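Local coordinates for protein 3-hydroxyacyl-thioester dehydratase X (Mycobacterium tuberculosis, PDB 4OOB) that interconverts (3R)-3-hydroxyacyl-CoA and trans-2-enoyl-CoA by removing or adding water, preferring acyl chains of eight to twelve carbons, at residues Y35-V39 against P80-T84; R101-L107 against T123-Q129; K160-A165 against I190-F195; T227-Y231 against L241-N245. Residues are numbered along the deposited sequence.

How the interactions relate
Followed from the N terminus, the four contacts come strictly in series: each closes before the next opens, so none nests within or crosses another. Interaction 1 closes a 40-residue excursion that includes helix 43-57 and strand 69-77. Interaction 2 pairs the two arms of a long hairpin at the other side of the chain's centre, about 31 Å from interaction 1 (centre to centre). Interaction 3 packs helix 158-167 against the start of helix 193-199, nearest atoms about 6 Å from interaction 2. Interaction 4 is a second hairpin, in the same antiparallel sheet as interaction 2. Consistent with a double-hotdog layout, interactions 1 and 2 belong to the N-terminal half, 3 and 4 to the C-terminal, MaoC-like half.

Interaction 1. Residues Y35-V39 against P80-T84; sequences YGNQV and PIAVT
Val83 (chi1 t) lays its CG2 methyl against Gly36 O (3.3 Å) and Val39 CG1 (3.9 Å), while the ring of Tyr35 passes at the fringe (Tyr35 CE1 to Val83 CG2 4.3 Å). Residues 35-39 lie in the loop between helices 21-31 and 43-57, residues 80-84 in that between strands 69-77 and 86-99; running in opposite directions, they meet in one beta bridge, Gln38 with Ala82, CA atoms 4.5 Å apart, as between touching loops rather than in a sheet. Gln38, Val39, Ile81 and Ala82 are extended, whereas Asn37 and Val83 turn into helical backbone angles, so the pairing is brief. Two hydrogen bonds flank it, Val83 N to Asn37 O and Val39 N to Ile81 O, both 2.9 Å. A water goes one step further, donating to Val39 O (2.9 Å) and accepting from Ile81 N (2.8 Å). Val39, an m rotamer, places CG2 3.9 Å from Ile81 CB, and Gln38 OE1 reaches Pro80 CB at 3.4 Å. Tyr35 and Val83 also touch helix 21-31, and Ile81 strand 116-128. Two direct bonds and a water thus satisfy the backbone groups facing each other across the bridge, while Ala82 N turns to the Asp85 side chain; valine and isoleucine supply apolar contacts.

Interaction 2. Residues R101-L107 against T123-Q129; sequences RGLLVDL and TTFLHQQ
Strands 102-107 and 123-128 pair as arms of an antiparallel hairpin, their axes 4.5 Å apart at closest and their directions at 156°. Hydrogen-bonded pairs are Leu103 with His127, Val105 with Phe125 and Leu107 with Thr123, each using both backbone groups: Leu103 N to His127 O 3.2 Å and His127 N to Leu103 O 2.9 Å; Val105 N to Phe125 O 3.0 Å and Phe125 N to Val105 O 3.2 Å; Leu107 N to Thr123 O 2.7 Å and Thr123 N to Leu107 O 3.1 Å. Gln129 N extends the ladder to Arg101 O at 3.3 Å, and its NE2 curls back to His127 O at 2.7 Å. Gly102, opposite Gln128, adopts phi 160° and psi -149°, angles that call for glycine. The non-hydrogen-bonded pair Asp106 and Thr124 is joined through side chains, Thr124 OG1 donating to Asp106 OD1 at 2.5 Å. The carboxylate also takes a salt bridge from Arg97 and a hydrogen bond from Asn95. On that face Leu104 CD2 meets Leu126 CD1 at 3.6 Å; on the other, Leu107 CD2 nears the Phe125 ring edge (CD2, 3.9 Å). Outward, Leu104 and Asp106 bond through the backbone to Arg97 and Glu94 of strand 86-99, and Thr124 and Leu126 to Thr71, Glu72 and Ile69 of strand 69-77; Leu107, Thr123 and Phe125 pack on helix 43-57, the hotdog arrangement of a sheet around a helix.

Interaction 3. Residues K160-A165 against I190-F195; sequences KIRRYA and IAHGMF
A small aromatic cluster interlocks a helix and a loop-to-helix junction with no direct hydrogen bond between them. Residues 160-165 are helical; 190-192 are extended, with His192 the N-cap of a helix starting at Gly193. CA atoms approach at Ile161 and Ala191 (6.1 Å) and at Tyr164 and Phe195 (7.0 Å). Ile161, with both chi angles m, is one bump: its CD1 fills the hollow between Ala191 CB (3.8 Å) and the Phe195 face (CH-pi, 4.0 Å to the ring centroid), while its CG2 touches His192 CD2 at 3.4 Å. Tyr164, chi1 t, is the other, set into the angle formed by His192 at its edge and Phe195 over its face. Its edge meets the face of His192, centroids 4.9 Å apart and planes at 75°; the edge of Phe195, also t, meets the face of Tyr164 in an offset T-shaped pair at 5.6 Å, and Phe195 CB sits 4.0 Å over the Tyr164 centroid. A water joins Tyr164 OH (2.6 Å) to Met194 O (2.5 Å), and the His192 ring stacks on His175. Tyr164 and His175 lie in a sequence matching the hydratase 2 motif of MaoC-like dehydratases, consistent with a contact bordering the family's active-site region.

Interaction 4. Residues T227-Y231 against L241-N245; sequences TAGLY and LTLRN
Tyr231, Arg244 and Leu243 lose the most surface in this antiparallel hairpin, and they divide between its two faces. Strands 227-231 and 241-244 run at 166° (N-to-C directions), their axes 4.7 Å apart at closest. Gly229 pairs with Arg244 (Gly229 N to Arg244 O and Arg244 N to Gly229 O, both 2.9 Å), and Tyr231 with Thr242 (Tyr231 N to Thr242 O 2.8 Å, Thr242 N to Tyr231 O 3.0 Å); between them lies the non-hydrogen-bonded pair Leu230 and Leu243. Tyr231 (chi1 m) reaches diagonally to Arg244, CE2 to CG 3.6 Å, on the face where Gly229 has no side chain, while the tyrosine hydroxyl bonds to Pro148 O. On the reverse face Leu243, in the t,p rotamer, sets CD1 3.8 Å from Ala228 CB and 4.0 Å from Leu230 CB. The hairpin lies inside the sheet: strand 152-156 bonds to the other edge of 226-234, and strand 251-259 to the other edge of 238-244.

Interaction 1. Residues Y35-V39 against P80-T84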
loop_
_atom_site.group_PDB
_atom_site.type_symbol
_atom_site.label_atom_id
_atom_site.label_comp_id
_atom_site.label_asym_id
_atom_site.label_seq_id
_atom_site.Cartn_x
_atom_site.Cartn_y
_atom_site.Cartn_z
ATOM N N TYR A 35 -14.523 0.289 -10.650
ATOM C CA TYR A 35 -14.718 -1.127 -10.818
ATOM C C TYR A 35 -15.005 -1.375 -12.288
ATOM O O TYR A 35 -15.925 -0.784 -12.832
ATOM C CB TYR A 35 -15.895 -1.639 -9.956
ATOM C CG TYR A 35 -16.188 -3.124 -10.155
ATOM C CD1 TYR A 35 -15.149 -4.067 -10.084
ATOM C CD2 TYR A 35 -17.493 -3.599 -10.425
ATOM C CE1 TYR A 35 -15.391 -5.417 -10.263
ATOM C CE2 TYR A 35 -17.739 -4.960 -10.629
ATOM C CZ TYR A 35 -16.682 -5.865 -10.547
ATOM O OH TYR A 35 -16.845 -7.220 -10.725
ATOM N N GLY A 36 -14.238 -2.275 -12.887
ATOM C CA GLY A 36 -14.390 -2.686 -14.267
ATOM C C GLY A 36 -13.787 -4.049 -14.599
ATOM O O GLY A 36 -13.539 -4.900 -13.701
ATOM N N ASN A 37 -13.566 -4.289 -15.894
ATOM C CA ASN A 37 -12.964 -5.577 -16.336
ATOM C C ASN A 37 -11.563 -5.797 -15.797
ATOM O O ASN A 37 -11.230 -6.947 -15.519
ATOM C CB ASN A 37 -12.931 -5.744 -17.883
ATOM C CG ASN A 37 -14.310 -5.664 -18.507
ATOM O OD1 ASN A 37 -15.328 -6.125 -17.946
ATOM N ND2 ASN A 37 -14.363 -5.037 -19.668
ATOM N N GLN A 38 -10.756 -4.720 -15.686
ATOM C CA GLN A 38 -9.388 -4.816 -15.100
ATOM C C GLN A 38 -9.407 -4.500 -13.614
ATOM O O GLN A 38 -9.985 -3.513 -13.191
ATOM C CB GLN A 38 -8.361 -3.822 -15.631
ATOM C CG GLN A 38 -8.547 -3.147 -16.956
ATOM C CD GLN A 38 -7.999 -3.965 -18.050
ATOM O OE1 GLN A 38 -7.292 -3.477 -18.937
ATOM N NE2 GLN A 38 -8.312 -5.234 -18.000
ATOM N N VAL A 39 -8.690 -5.275 -12.811
ATOM C CA VAL A 39 -8.521 -4.883 -11.415
ATOM C C VAL A 39 -7.731 -3.586 -11.386
ATOM O O VAL A 39 -6.868 -3.362 -12.242
ATOM C CB VAL A 39 -7.807 -5.953 -10.570
ATOM C CG1 VAL A 39 -8.605 -7.261 -10.616
ATOM C CG2 VAL A 39 -6.377 -6.152 -11.029
ATOM N N PRO A 80 -2.369 -5.489 -17.442
ATOM C CA PRO A 80 -3.528 -5.532 -16.578
ATOM C C PRO A 80 -4.016 -6.923 -16.303
ATOM O O PRO A 80 -3.952 -7.783 -17.149
ATOM C CB PRO A 80 -4.616 -4.791 -17.384
ATOM C CG PRO A 80 -3.874 -3.942 -18.355
ATOM C CD PRO A 80 -2.599 -4.668 -18.643
ATOM N N ILE A 81 -4.518 -7.119 -15.109
ATOM C CA ILE A 81 -5.064 -8.394 -14.705
ATOM C C ILE A 81 -6.591 -8.294 -14.746
ATOM O O ILE A 81 -7.185 -7.361 -14.198
ATOM C CB ILE A 81 -4.596 -8.748 -13.283
ATOM C CG1 ILE A 81 -3.082 -8.987 -13.275
ATOM C CG2 ILE A 81 -5.321 -9.986 -12.763
ATOM C CD1 ILE A 81 -2.506 -9.007 -11.880
ATOM N N ALA A 82 -7.205 -9.246 -15.436
ATOM C CA ALA A 82 -8.633 -9.252 -15.569
ATOM C C ALA A 82 -9.251 -9.775 -14.273
ATOM O O ALA A 82 -8.687 -10.589 -13.555
ATOM C CB ALA A 82 -9.087 -10.065 -16.788
ATOM N N VAL A 83 -10.399 -9.219 -13.948
ATOM C CA VAL A 83 -11.234 -9.730 -12.895
ATOM C C VAL A 83 -11.502 -11.241 -13.136
ATOM O O VAL A 83 -11.625 -12.021 -12.199
ATOM C CB VAL A 83 -12.490 -8.852 -12.901
ATOM C CG1 VAL A 83 -13.665 -9.499 -12.212
ATOM C CG2 VAL A 83 -12.154 -7.518 -12.270
ATOM N N THR A 84 -11.538 -11.654 -14.401
ATOM C CA THR A 84 -11.818 -13.056 -14.779
ATOM C C THR A 84 -10.591 -13.959 -14.752
ATOM O O THR A 84 -10.730 -15.157 -14.872
ATOM C CB THR A 84 -12.442 -13.149 -16.185
ATOM O OG1 THR A 84 -11.585 -12.537 -17.162
ATOM C CG2 THR A 84 -13.768 -12.432 -16.226
HETATM O O HOH W 1 -4.649 -4.786 -13.496
#

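Interaction 2. Residues R101-L107 against T123-Q129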
loop_
_atom_site.group_PDB
_atom_site.type_symbol
_atom_site.label_atom_id
_atom_site.label_comp_id
_atom_site.label_asym_id
_atom_site.label_seq_id
_atom_site.Cartn_x
_atom_site.Cartn_y
_atom_site.Cartn_z
ATOM N N ARG A 101 14.443 2.983 13.706
ATOM C CA ARG A 101 13.201 2.720 14.360
ATOM C C ARG A 101 12.809 1.281 14.198
ATOM O O ARG A 101 11.756 0.868 14.673
ATOM C CB ARG A 101 12.128 3.690 13.840
ATOM C CG ARG A 101 12.255 5.032 14.543
ATOM C CD ARG A 101 11.513 6.177 13.914
ATOM N NE ARG A 101 10.170 5.841 13.543
ATOM C CZ ARG A 101 9.647 5.967 12.319
ATOM N NH1 ARG A 101 10.351 6.473 11.310
ATOM N NH2 ARG A 101 8.373 5.617 12.120
ATOM N N GLY A 102 13.665 0.511 13.540
ATOM C CA GLY A 102 13.500 -0.938 13.497
ATOM C C GLY A 102 14.218 -1.623 12.364
ATOM O O GLY A 102 15.257 -1.140 11.893
ATOM N N LEU A 103 13.629 -2.719 11.911
ATOM C CA LEU A 103 14.203 -3.604 10.931
ATOM C C LEU A 103 13.279 -3.591 9.698
ATOM O O LEU A 103 12.091 -3.879 9.786
ATOM C CB LEU A 103 14.341 -5.001 11.517
ATOM C CG LEU A 103 15.683 -5.680 11.860
ATOM C CD1 LEU A 103 16.885 -4.752 12.072
ATOM C CD2 LEU A 103 15.553 -6.654 13.016
ATOM N N LEU A 104 13.865 -3.228 8.561
ATOM C CA LEU A 104 13.178 -3.202 7.308
ATOM C C LEU A 104 13.420 -4.554 6.667
ATOM O O LEU A 104 14.532 -5.094 6.740
ATOM C CB LEU A 104 13.722 -2.097 6.361
ATOM C CG LEU A 104 13.745 -0.664 6.881
ATOM C CD1 LEU A 104 14.703 0.213 6.067
ATOM C CD2 LEU A 104 12.341 -0.052 6.812
ATOM N N VAL A 105 12.387 -5.038 5.990
ATOM C CA VAL A 105 12.502 -6.202 5.127
ATOM C C VAL A 105 11.718 -5.960 3.850
ATOM O O VAL A 105 10.668 -5.310 3.871
ATOM C CB VAL A 105 11.959 -7.452 5.816
ATOM C CG1 VAL A 105 10.477 -7.266 6.181
ATOM C CG2 VAL A 105 12.148 -8.648 4.911
ATOM N N ASP A 106 12.196 -6.508 2.751
ATOM C CA ASP A 106 11.499 -6.422 1.501
ATOM C C ASP A 106 10.710 -7.687 1.228
ATOM O O ASP A 106 11.221 -8.800 1.353
ATOM C CB ASP A 106 12.478 -6.218 0.358
ATOM C CG ASP A 106 13.122 -4.832 0.321
ATOM O OD1 ASP A 106 12.688 -3.838 0.977
ATOM O OD2 ASP A 106 14.121 -4.767 -0.408
ATOM N N LEU A 107 9.454 -7.504 0.809
ATOM C CA LEU A 107 8.550 -8.627 0.442
ATOM C C LEU A 107 8.243 -8.511 -1.028
ATOM O O LEU A 107 7.653 -7.541 -1.444
ATOM C CB LEU A 107 7.268 -8.535 1.239
ATOM C CG LEU A 107 7.210 -9.139 2.649
ATOM C CD1 LEU A 107 8.533 -9.596 3.163
ATOM C CD2 LEU A 107 6.550 -8.212 3.651
ATOM N N THR A 123 7.480 -4.441 -1.533
ATOM C CA THR A 123 6.842 -3.838 -0.430
ATOM C C THR A 123 7.893 -3.882 0.662
ATOM O O THR A 123 8.456 -4.946 0.950
ATOM C CB THR A 123 5.665 -4.710 0.055
ATOM O OG1 THR A 123 4.614 -4.678 -0.920
ATOM C CG2 THR A 123 5.166 -4.262 1.466
ATOM N N THR A 124 8.092 -2.763 1.313
ATOM C CA THR A 124 9.004 -2.709 2.386
ATOM C C THR A 124 8.227 -2.341 3.623
ATOM O O THR A 124 7.592 -1.295 3.688
ATOM C CB THR A 124 10.093 -1.673 2.045
ATOM O OG1 THR A 124 10.800 -2.156 0.912
ATOM C CG2 THR A 124 11.070 -1.513 3.129
ATOM N N PHE A 125 8.291 -3.227 4.598
ATOM C CA PHE A 125 7.770 -2.985 5.927
ATOM C C PHE A 125 8.911 -2.749 6.933
ATOM O O PHE A 125 9.988 -3.361 6.838
ATOM C CB PHE A 125 6.887 -4.162 6.379
ATOM C CG PHE A 125 5.472 -4.055 5.924
ATOM C CD1 PHE A 125 4.637 -3.094 6.456
ATOM C CD2 PHE A 125 4.956 -4.928 4.995
ATOM C CE1 PHE A 125 3.310 -2.998 6.052
ATOM C CE2 PHE A 125 3.644 -4.815 4.569
ATOM C CZ PHE A 125 2.829 -3.839 5.076
ATOM N N LEU A 126 8.664 -1.793 7.826
ATOM C CA LEU A 126 9.482 -1.505 9.018
ATOM C C LEU A 126 8.801 -2.184 10.207
ATOM O O LEU A 126 7.625 -1.879 10.555
ATOM C CB LEU A 126 9.592 0.012 9.296
ATOM C CG LEU A 126 10.402 0.436 10.551
ATOM C CD1 LEU A 126 11.894 0.222 10.369
ATOM C CD2 LEU A 126 10.148 1.869 10.930
ATOM N N HIS A 127 9.499 -3.164 10.764
ATOM C CA HIS A 127 9.073 -3.800 11.989
ATOM C C HIS A 127 9.732 -3.134 13.174
ATOM O O HIS A 127 10.922 -3.296 13.419
ATOM C CB HIS A 127 9.399 -5.268 11.926
ATOM C CG HIS A 127 8.661 -5.975 10.832
ATOM N ND1 HIS A 127 7.296 -6.181 10.871
ATOM C CD2 HIS A 127 9.089 -6.522 9.673
ATOM C CE1 HIS A 127 6.918 -6.827 9.787
ATOM N NE2 HIS A 127 7.984 -7.039 9.041
ATOM N N GLN A 128 8.953 -2.388 13.922
ATOM C CA GLN A 128 9.521 -1.575 14.978
ATOM C C GLN A 128 10.232 -2.401 16.047
ATOM O O GLN A 128 9.789 -3.521 16.446
ATOM C CB GLN A 128 8.456 -0.717 15.653
ATOM C CG GLN A 128 7.461 -0.020 14.755
ATOM C CD GLN A 128 6.743 1.125 15.461
ATOM O OE1 GLN A 128 5.503 1.252 15.411
ATOM N NE2 GLN A 128 7.504 1.924 16.163
ATOM N N GLN A 129 11.303 -1.790 16.560
ATOM C CA GLN A 129 12.196 -2.349 17.605
ATOM C C GLN A 129 13.429 -1.462 17.687
ATOM O O GLN A 129 13.753 -0.751 16.719
ATOM C CB GLN A 129 12.650 -3.791 17.268
ATOM C CG GLN A 129 13.405 -3.900 15.960
ATOM C CD GLN A 129 13.276 -5.256 15.310
ATOM O OE1 GLN A 129 14.040 -6.131 15.572
ATOM N NE2 GLN A 129 12.323 -5.399 14.410
#

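Interaction 3. Residues K160-A165 against I190-F195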
loop_
_atom_site.group_PDB
_atom_site.type_symbol
_atom_site.label_atom_id
_atom_site.label_comp_id
_atom_site.label_asym_id
_atom_site.label_seq_id
_atom_site.Cartn_x
_atom_site.Cartn_y
_atom_site.Cartn_z
ATOM N N LYS A 160 -14.255 4.476 7.410
ATOM C CA LYS A 160 -13.709 4.101 6.080
ATOM C C LYS A 160 -12.532 3.064 6.210
ATOM O O LYS A 160 -12.447 2.080 5.430
ATOM C CB LYS A 160 -13.239 5.344 5.377
ATOM C CG LYS A 160 -12.499 5.130 4.062
ATOM C CD LYS A 160 -13.422 4.589 2.986
ATOM C CE LYS A 160 -14.673 5.429 2.711
ATOM N NZ LYS A 160 -14.307 6.838 2.426
ATOM N N ILE A 161 -11.704 3.239 7.234
ATOM C CA ILE A 161 -10.517 2.391 7.425
ATOM C C ILE A 161 -10.867 1.050 8.109
ATOM O O ILE A 161 -10.199 0.045 7.827
ATOM C CB ILE A 161 -9.371 3.176 8.130
ATOM C CG1 ILE A 161 -8.910 4.308 7.233
ATOM C CG2 ILE A 161 -8.169 2.283 8.554
ATOM C CD1 ILE A 161 -8.282 3.879 5.917
ATOM N N ARG A 162 -11.900 1.006 8.965
ATOM C CA ARG A 162 -12.495 -0.303 9.365
ATOM C C ARG A 162 -13.014 -0.992 8.098
ATOM O O ARG A 162 -12.767 -2.165 7.902
ATOM C CB ARG A 162 -13.617 -0.211 10.451
ATOM C CG ARG A 162 -13.140 0.177 11.854
ATOM C CD ARG A 162 -14.209 0.114 12.971
ATOM N NE ARG A 162 -15.222 1.168 12.780
ATOM C CZ ARG A 162 -15.157 2.417 13.236
ATOM N NH1 ARG A 162 -14.141 2.837 13.989
ATOM N NH2 ARG A 162 -16.137 3.248 12.981
ATOM N N ARG A 163 -13.682 -0.267 7.201
ATOM C CA ARG A 163 -14.162 -0.924 5.964
ATOM C C ARG A 163 -13.019 -1.419 5.071
ATOM O O ARG A 163 -13.106 -2.511 4.506
ATOM C CB ARG A 163 -15.098 -0.034 5.120
ATOM C CG ARG A 163 -16.563 -0.121 5.467
ATOM C CD ARG A 163 -17.408 0.138 4.210
ATOM N NE ARG A 163 -17.304 1.531 3.836
ATOM C CZ ARG A 163 -17.316 2.036 2.595
ATOM N NH1 ARG A 163 -17.407 1.286 1.497
ATOM N NH2 ARG A 163 -17.222 3.349 2.463
ATOM N N TYR A 164 -11.988 -0.588 4.914
ATOM C CA TYR A 164 -10.793 -0.961 4.135
ATOM C C TYR A 164 -10.129 -2.239 4.694
ATOM O O TYR A 164 -9.661 -3.103 3.950
ATOM C CB TYR A 164 -9.760 0.190 4.085
ATOM C CG TYR A 164 -8.598 -0.235 3.229
ATOM C CD1 TYR A 164 -8.737 -0.382 1.851
ATOM C CD2 TYR A 164 -7.407 -0.631 3.806
ATOM C CE1 TYR A 164 -7.673 -0.862 1.077
ATOM C CE2 TYR A 164 -6.365 -1.122 3.045
ATOM C CZ TYR A 164 -6.470 -1.230 1.694
ATOM O OH TYR A 164 -5.368 -1.724 0.941
ATOM N N ALA A 165 -10.113 -2.384 6.018
ATOM C CA ALA A 165 -9.503 -3.580 6.617
ATOM C C ALA A 165 -10.170 -4.848 6.126
ATOM O O ALA A 165 -9.479 -5.798 5.725
ATOM C CB ALA A 165 -9.566 -3.504 8.132
ATOM N N ILE A 190 -4.526 4.741 12.707
ATOM C CA ILE A 190 -3.944 5.354 11.519
ATOM C C ILE A 190 -4.416 4.608 10.278
ATOM O O ILE A 190 -4.734 3.460 10.382
ATOM C CB ILE A 190 -2.390 5.404 11.583
ATOM C CG1 ILE A 190 -1.834 4.008 11.448
ATOM C CG2 ILE A 190 -1.932 6.111 12.863
ATOM C CD1 ILE A 190 -0.347 3.809 11.617
ATOM N N ALA A 191 -4.474 5.288 9.122
ATOM C CA ALA A 191 -4.827 4.648 7.859
ATOM C C ALA A 191 -3.733 3.692 7.453
ATOM O O ALA A 191 -2.576 3.966 7.679
ATOM C CB ALA A 191 -5.007 5.675 6.747
ATOM N N HIS A 192 -4.116 2.611 6.806
ATOM C CA HIS A 192 -3.143 1.743 6.096
ATOM C C HIS A 192 -2.457 2.530 4.982
ATOM O O HIS A 192 -3.086 3.370 4.325
ATOM C CB HIS A 192 -3.806 0.554 5.426
ATOM C CG HIS A 192 -4.805 -0.154 6.264
ATOM N ND1 HIS A 192 -4.749 -1.516 6.488
ATOM C CD2 HIS A 192 -5.917 0.282 6.888
ATOM C CE1 HIS A 192 -5.763 -1.879 7.255
ATOM N NE2 HIS A 192 -6.479 -0.806 7.523
ATOM N N GLY A 193 -1.159 2.264 4.762
ATOM C CA GLY A 193 -0.441 2.904 3.689
ATOM C C GLY A 193 -1.087 2.619 2.368
ATOM O O GLY A 193 -1.211 3.526 1.544
ATOM N N MET A 194 -1.548 1.378 2.153
ATOM C CA MET A 194 -2.054 1.034 0.833
ATOM C C MET A 194 -3.498 1.523 0.632
ATOM O O MET A 194 -4.000 1.489 -0.481
ATOM C CB MET A 194 -1.927 -0.488 0.560
ATOM C CG MET A 194 -0.484 -0.951 0.443
ATOM S SD MET A 194 0.373 -0.152 -0.917
ATOM C CE MET A 194 -0.561 -0.819 -2.295
ATOM N N PHE A 195 -4.199 1.936 1.699
ATOM C CA PHE A 195 -5.464 2.640 1.469
ATOM C C PHE A 195 -5.180 3.907 0.702
ATOM O O PHE A 195 -5.775 4.189 -0.326
ATOM C CB PHE A 195 -6.215 3.028 2.731
ATOM C CG PHE A 195 -7.409 3.904 2.424
ATOM C CD1 PHE A 195 -8.594 3.345 1.949
ATOM C CD2 PHE A 195 -7.307 5.295 2.490
ATOM C CE1 PHE A 195 -9.702 4.162 1.587
ATOM C CE2 PHE A 195 -8.397 6.112 2.136
ATOM C CZ PHE A 195 -9.605 5.537 1.705
HETATM O O HOH W 2 -4.684 -0.773 -1.418
#

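Interaction 4. Residues T227-Y231 against L241-N245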
loop_
_atom_site.group_PDB
_atom_site.type_symbol
_atom_site.label_atom_id
_atom_site.label_comp_id
_atom_site.label_asym_id
_atom_site.label_seq_id
_atom_site.Cartn_x
_atom_site.Cartn_y
_atom_site.Cartn_z
ATOM N N THR A 227 -7.919 14.971 7.123
ATOM C CA THR A 227 -8.230 15.733 5.941
ATOM C C THR A 227 -6.913 16.023 5.269
ATOM O O THR A 227 -6.078 16.691 5.856
ATOM C CB THR A 227 -8.932 17.022 6.320
ATOM O OG1 THR A 227 -10.167 16.675 6.949
ATOM C CG2 THR A 227 -9.229 17.802 5.132
ATOM N N ALA A 228 -6.715 15.561 4.037
ATOM C CA ALA A 228 -5.393 15.647 3.447
ATOM C C ALA A 228 -5.427 16.116 1.979
ATOM O O ALA A 228 -6.229 15.630 1.152
ATOM C CB ALA A 228 -4.703 14.332 3.590
ATOM N N GLY A 229 -4.542 17.069 1.677
ATOM C CA GLY A 229 -4.520 17.748 0.371
ATOM C C GLY A 229 -3.678 16.917 -0.562
ATOM O O GLY A 229 -2.569 16.503 -0.182
ATOM N N LEU A 230 -4.210 16.641 -1.757
ATOM C CA LEU A 230 -3.473 15.875 -2.769
ATOM C C LEU A 230 -3.030 16.779 -3.941
ATOM O O LEU A 230 -3.838 17.436 -4.580
ATOM C CB LEU A 230 -4.291 14.683 -3.303
ATOM C CG LEU A 230 -3.634 13.955 -4.501
ATOM C CD1 LEU A 230 -2.433 13.158 -4.056
ATOM C CD2 LEU A 230 -4.628 13.053 -5.211
ATOM N N TYR A 231 -1.735 16.756 -4.213
ATOM C CA TYR A 231 -1.109 17.456 -5.330
ATOM C C TYR A 231 -0.668 16.483 -6.427
ATOM O O TYR A 231 -0.026 15.441 -6.175
ATOM C CB TYR A 231 0.095 18.220 -4.830
ATOM C CG TYR A 231 -0.330 19.215 -3.792
ATOM C CD1 TYR A 231 -0.624 20.524 -4.144
ATOM C CD2 TYR A 231 -0.486 18.840 -2.477
ATOM C CE1 TYR A 231 -1.044 21.424 -3.207
ATOM C CE2 TYR A 231 -0.890 19.743 -1.521
ATOM C CZ TYR A 231 -1.170 21.023 -1.909
ATOM O OH TYR A 231 -1.559 21.915 -0.980
ATOM N N LEU A 241 2.918 12.592 -7.523
ATOM C CA LEU A 241 1.863 12.740 -6.498
ATOM C C LEU A 241 2.480 13.042 -5.138
ATOM O O LEU A 241 3.503 12.461 -4.763
ATOM C CB LEU A 241 1.047 11.450 -6.372
ATOM C CG LEU A 241 -0.065 10.992 -7.321
ATOM C CD1 LEU A 241 0.009 11.550 -8.701
ATOM C CD2 LEU A 241 -0.102 9.475 -7.455
ATOM N N THR A 242 1.860 13.979 -4.418
ATOM C CA THR A 242 2.156 14.211 -3.021
ATOM C C THR A 242 0.883 14.446 -2.249
ATOM O O THR A 242 0.069 15.311 -2.619
ATOM C CB THR A 242 3.042 15.439 -2.778
ATOM O OG1 THR A 242 4.228 15.305 -3.517
ATOM C CG2 THR A 242 3.446 15.471 -1.376
ATOM N N LEU A 243 0.710 13.663 -1.193
ATOM C CA LEU A 243 -0.405 13.825 -0.274
ATOM C C LEU A 243 0.133 14.385 1.028
ATOM O O LEU A 243 1.008 13.793 1.616
ATOM C CB LEU A 243 -1.041 12.459 0.006
ATOM C CG LEU A 243 -2.269 12.398 0.929
ATOM C CD1 LEU A 243 -3.522 12.929 0.229
ATOM C CD2 LEU A 243 -2.501 11.022 1.491
ATOM N N ARG A 244 -0.397 15.501 1.502
ATOM C CA ARG A 244 0.088 16.107 2.782
ATOM C C ARG A 244 -1.032 16.583 3.718
ATOM O O ARG A 244 -2.167 16.634 3.303
ATOM C CB ARG A 244 1.048 17.244 2.481
ATOM C CG ARG A 244 0.718 18.025 1.262
ATOM C CD ARG A 244 1.614 19.251 1.160
ATOM N NE ARG A 244 2.674 19.208 0.140
ATOM C CZ ARG A 244 3.944 18.857 0.356
ATOM N NH1 ARG A 244 4.342 18.442 1.557
ATOM N NH2 ARG A 244 4.823 18.919 -0.638
ATOM N N ASN A 245 -0.709 16.959 4.956
ATOM C CA ASN A 245 -1.743 17.332 5.977
ATOM C C ASN A 245 -2.026 18.802 6.281
ATOM O O ASN A 245 -2.798 19.080 7.226
ATOM C CB ASN A 245 -1.386 16.688 7.320
ATOM C CG ASN A 245 -0.004 17.057 7.779
ATOM O OD1 ASN A 245 0.865 17.320 6.965
ATOM N ND2 ASN A 245 0.210 17.059 9.072
#